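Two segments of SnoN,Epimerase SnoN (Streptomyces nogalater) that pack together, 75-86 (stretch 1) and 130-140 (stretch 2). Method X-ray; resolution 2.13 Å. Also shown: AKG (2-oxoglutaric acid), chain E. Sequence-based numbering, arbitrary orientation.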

# COMPACT_ATOMS: atom_id res chain seq x y z
N ARG A 75 7.78 -6.25 -13.65
CA ARG A 75 8.90 -6.69 -12.79
C ARG A 75 9.61 -5.44 -12.14
O ARG A 75 10.11 -4.60 -12.84
N TRP A 76 9.63 -5.40 -10.83
CA TRP A 76 10.51 -4.57 -10.02
C TRP A 76 11.79 -5.37 -9.69
O TRP A 76 11.83 -6.27 -8.86
N GLY A 77 12.80 -5.05 -10.47
CA GLY A 77 14.08 -5.73 -10.45
C GLY A 77 15.06 -4.72 -9.89
O GLY A 77 14.79 -3.55 -9.76
N SER A 78 16.19 -5.24 -9.48
CA SER A 78 17.38 -4.44 -9.05
C SER A 78 18.57 -5.24 -9.54
O SER A 78 18.42 -6.28 -10.18
N GLY A 79 19.75 -4.74 -9.26
CA GLY A 79 21.02 -5.50 -9.55
C GLY A 79 21.05 -6.78 -8.75
O GLY A 79 21.36 -7.85 -9.29
N ALA A 80 20.61 -6.66 -7.49
CA ALA A 80 20.45 -7.79 -6.52
C ALA A 80 19.56 -8.94 -7.05
O ALA A 80 19.81 -10.13 -6.73
N GLY A 81 18.54 -8.59 -7.85
CA GLY A 81 17.61 -9.58 -8.46
C GLY A 81 16.18 -9.07 -8.43
O GLY A 81 15.94 -7.89 -8.36
N THR A 82 15.24 -10.00 -8.38
CA THR A 82 13.85 -9.66 -8.41
C THR A 82 13.24 -9.39 -7.04
O THR A 82 12.96 -10.27 -6.23
N VAL A 83 12.85 -8.14 -6.92
CA VAL A 83 12.21 -7.61 -5.74
C VAL A 83 10.79 -8.12 -5.72
O VAL A 83 10.31 -8.60 -4.70
N MET A 84 10.12 -7.97 -6.84
CA MET A 84 8.75 -8.43 -6.99
C MET A 84 8.23 -8.33 -8.42
O MET A 84 8.78 -7.63 -9.24
N ASP A 85 7.08 -8.96 -8.63
CA ASP A 85 6.26 -8.74 -9.84
C ASP A 85 4.97 -8.14 -9.31
O ASP A 85 4.50 -8.55 -8.22
N TYR A 86 4.39 -7.22 -10.06
CA TYR A 86 3.15 -6.63 -9.66
C TYR A 86 2.28 -6.29 -10.82
O TYR A 86 2.73 -6.06 -11.97
N ASN A 130 10.13 -17.40 -5.75
CA ASN A 130 11.34 -17.99 -6.39
C ASN A 130 10.99 -18.74 -7.69
O ASN A 130 10.11 -19.58 -7.70
N LYS A 131 11.65 -18.38 -8.76
CA LYS A 131 11.48 -19.05 -10.04
C LYS A 131 12.81 -19.72 -10.28
O LYS A 131 13.80 -19.50 -9.55
N GLU A 132 12.83 -20.47 -11.36
CA GLU A 132 14.06 -21.02 -11.88
C GLU A 132 15.06 -19.97 -12.34
O GLU A 132 14.76 -19.16 -13.16
N LYS A 133 16.24 -20.03 -11.78
CA LYS A 133 17.33 -19.06 -12.06
C LYS A 133 16.99 -17.62 -11.69
O LYS A 133 17.79 -16.71 -11.98
N ASP A 134 15.89 -17.42 -10.98
CA ASP A 134 15.50 -16.10 -10.52
C ASP A 134 14.95 -16.14 -9.10
O ASP A 134 13.78 -16.27 -8.84
N ALA A 135 15.84 -15.95 -8.17
CA ALA A 135 15.49 -15.93 -6.75
C ALA A 135 14.90 -14.58 -6.38
O ALA A 135 15.33 -13.54 -6.80
N SER A 136 13.89 -14.67 -5.56
CA SER A 136 13.33 -13.56 -4.82
C SER A 136 14.44 -12.88 -3.97
O SER A 136 15.18 -13.54 -3.30
N VAL A 137 14.41 -11.55 -3.94
CA VAL A 137 15.26 -10.73 -3.09
C VAL A 137 14.40 -9.84 -2.18
O VAL A 137 13.19 -9.69 -2.43
N PRO A 138 15.01 -9.22 -1.15
CA PRO A 138 14.23 -8.34 -0.26
C PRO A 138 13.73 -7.07 -0.95
O PRO A 138 14.26 -6.63 -1.98
N THR A 139 12.76 -6.47 -0.34
CA THR A 139 12.38 -5.13 -0.66
C THR A 139 13.22 -4.19 0.26
O THR A 139 13.00 -4.19 1.45
N ALA A 140 14.12 -3.39 -0.32
CA ALA A 140 14.95 -2.47 0.41
C ALA A 140 14.15 -1.37 1.19
O ALA A 140 13.05 -0.97 0.79

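Rotamers are best read as the answer to a local question: which setting lets a side chain meet its partners without leaving a polar atom unpaired? The contact between residues 75-86 and 130-140 of SnoN, which buries 477 Å² in all, is a compact illustration. Stretch 1 folds back on itself, two strands joined by a short turn, and the second of them lies beside the irregular chain of stretch 2. Direct backbone pairing between the stretches is sparse: Val 137 N donates to Thr 82 O at 3.0 Å, and Ser 136 CA approaches the same carbonyl oxygen at 3.6 Å in a CA-H...O contact. Side chains supply most of the remaining links.

Thr 82 is the polar centre. Its CA-to-CB bond points sideways, and chi1 in the m well places OG1 where it donates to Asp 134 OD1 at 2.8 Å while accepting from Arg 75 NE at 2.9 Å. Arg 75 NH2 reaches the same OG1 at 3.3 Å. The arginine does this with chi1, chi2 and chi3 all t, an extended chain that runs alongside its own strand and brings the guanidinium to Thr 82. Asp 134 also leaves its backbone sideways; chi1 of -176° (t) brings its carboxylate close to Thr 82.

Charge adds a second layer. Lys 131, m at chi1, then t, t and p, spans the gap to place NZ 2.9 Å from Asp 85 OD2, a salt bridge in which the ammonium also donates a hydrogen bond. Asp 85 adopts m, and the end of its side chain comes nearer to stretch 2 than its sideways CA-to-CB bond would suggest. The same Lys 131 NZ lies 3.4 Å from Asp 134 OD2, a salt bridge whose hydrogen bond is weak. Lys 131 and Asp 134 are the first and last residues of a type II turn, so the bridge joins the ends of that turn.

The apolar part centres on Val 137, which has the largest covered area of any residue here. In the m rotamer its CG2 lies 4.0 Å from Val 83 CG2 and 4.5 Å from Ala 80 CB, while CG1 sits 3.4 Å from Ala 80 O. Gly 81 passes close to this valine, its C atom 3.8 Å from Val 137 CG2. A side chain there would come tight against Val 137 CG1, although the backbone angles alone already call for glycine. Val 83, with chi1 t, also turns CG1 to within 3.6 Å of Thr 139 OG1.

Thr 139, again m, has two kinds of neighbour. Its CG2 meets Trp 76 CH2 obliquely at 3.9 Å, and its OG1 donates to O4 of the bound 2-oxoglutaric acid at 2.6 Å. Met 84 brings CE within 3.4 Å of that same AKG O4. Finally, Ser 136 points its CA-to-CB bond away, yet its t rotamer puts OG 2.6 Å from water 1, which donates to Thr 82 O and Val 83 O, both at 2.8 Å.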

# COMPACT_ATOMS: atom_id res chain seq x y z
CB ARG A 75 9.86 -7.54 -13.55
CG ARG A 75 11.08 -7.98 -12.71
CD ARG A 75 12.04 -8.82 -13.51
NE ARG A 75 13.26 -9.02 -12.71
CZ ARG A 75 14.38 -8.34 -12.79
NH1 ARG A 75 14.52 -7.39 -13.69
NH2 ARG A 75 15.41 -8.68 -12.00
CB TRP A 76 9.83 -4.12 -8.72
CG TRP A 76 10.65 -3.16 -7.80
CD1 TRP A 76 11.88 -2.63 -8.04
CD2 TRP A 76 10.24 -2.65 -6.51
NE1 TRP A 76 12.27 -1.82 -6.98
CE2 TRP A 76 11.27 -1.82 -6.03
CE3 TRP A 76 9.09 -2.79 -5.75
CZ2 TRP A 76 11.20 -1.16 -4.78
CZ3 TRP A 76 8.98 -2.12 -4.49
CH2 TRP A 76 10.03 -1.32 -4.02
CB SER A 78 17.40 -4.14 -7.52
OG SER A 78 17.48 -5.34 -6.71
CB ALA A 80 19.91 -7.32 -5.15
CB THR A 82 13.00 -10.69 -9.15
OG1 THR A 82 13.56 -10.88 -10.46
CG2 THR A 82 11.52 -10.24 -9.23
CB VAL A 83 12.25 -6.07 -5.72
CG1 VAL A 83 11.58 -5.57 -4.49
CG2 VAL A 83 13.70 -5.50 -5.75
CB MET A 84 7.76 -7.64 -6.11
CG MET A 84 7.68 -6.16 -6.45
SD MET A 84 6.37 -5.46 -5.38
CE MET A 84 7.15 -5.51 -3.76
CB ASP A 85 5.96 -10.03 -10.57
CG ASP A 85 7.22 -10.64 -11.22
OD1 ASP A 85 7.75 -10.11 -12.24
OD2 ASP A 85 7.69 -11.68 -10.67
CB TYR A 86 3.35 -5.41 -8.77
CG TYR A 86 4.01 -4.25 -9.42
CD1 TYR A 86 5.41 -4.19 -9.54
CD2 TYR A 86 3.26 -3.21 -9.91
CE1 TYR A 86 6.01 -3.08 -10.12
CE2 TYR A 86 3.85 -2.10 -10.52
CZ TYR A 86 5.22 -2.04 -10.63
OH TYR A 86 5.73 -0.92 -11.24
CB ASN A 130 12.03 -18.92 -5.44
CG ASN A 130 12.43 -18.20 -4.17
OD1 ASN A 130 13.19 -17.27 -4.22
ND2 ASN A 130 11.94 -18.66 -3.05
CB LYS A 131 11.21 -18.08 -11.24
CG LYS A 131 9.95 -17.21 -11.23
CD LYS A 131 10.19 -15.94 -12.07
CE LYS A 131 9.19 -14.79 -11.83
NZ LYS A 131 9.55 -13.94 -10.67
CB GLU A 132 13.74 -21.88 -13.11
CG GLU A 132 12.76 -23.02 -12.84
CD GLU A 132 13.35 -24.07 -11.90
OE1 GLU A 132 14.54 -23.99 -11.51
OE2 GLU A 132 12.60 -24.98 -11.54
CB LYS A 133 17.80 -19.09 -13.55
CG LYS A 133 19.30 -18.76 -13.68
CD LYS A 133 19.95 -19.29 -14.94
CE LYS A 133 20.65 -20.56 -14.54
NZ LYS A 133 21.46 -21.06 -15.65
CB ASP A 134 14.48 -15.50 -11.50
CG ASP A 134 14.09 -14.06 -11.12
OD1 ASP A 134 14.96 -13.28 -10.73
OD2 ASP A 134 12.90 -13.72 -11.14
CB ALA A 135 16.72 -16.24 -5.85
CB SER A 136 12.26 -14.13 -3.86
OG SER A 136 11.65 -13.14 -3.11
CB VAL A 137 16.32 -9.95 -3.88
CG1 VAL A 137 17.13 -10.93 -4.75
CG2 VAL A 137 15.70 -8.80 -4.69
CB PRO A 138 15.22 -7.94 0.87
CG PRO A 138 16.30 -8.97 0.77
CD PRO A 138 16.40 -9.37 -0.69
CB THR A 139 10.88 -4.89 -0.38
OG1 THR A 139 10.12 -5.79 -1.16
CG2 THR A 139 10.51 -3.50 -0.88
CB ALA A 140 15.95 -1.81 -0.53
C1 AKG E . 4.40 -0.77 0.21
O1 AKG E . 4.48 0.48 0.33
O2 AKG E . 3.31 -1.38 0.29
C2 AKG E . 5.64 -1.57 0.03
O5 AKG E . 6.74 -0.98 -0.02
C3 AKG E . 5.48 -3.10 -0.10
C4 AKG E . 6.77 -3.92 -0.10
C5 AKG E . 6.61 -5.41 -0.27
O3 AKG E . 5.47 -5.90 -0.30
O4 AKG E . 7.64 -6.14 -0.41
O HOH W 1 10.78 -11.35 -4.83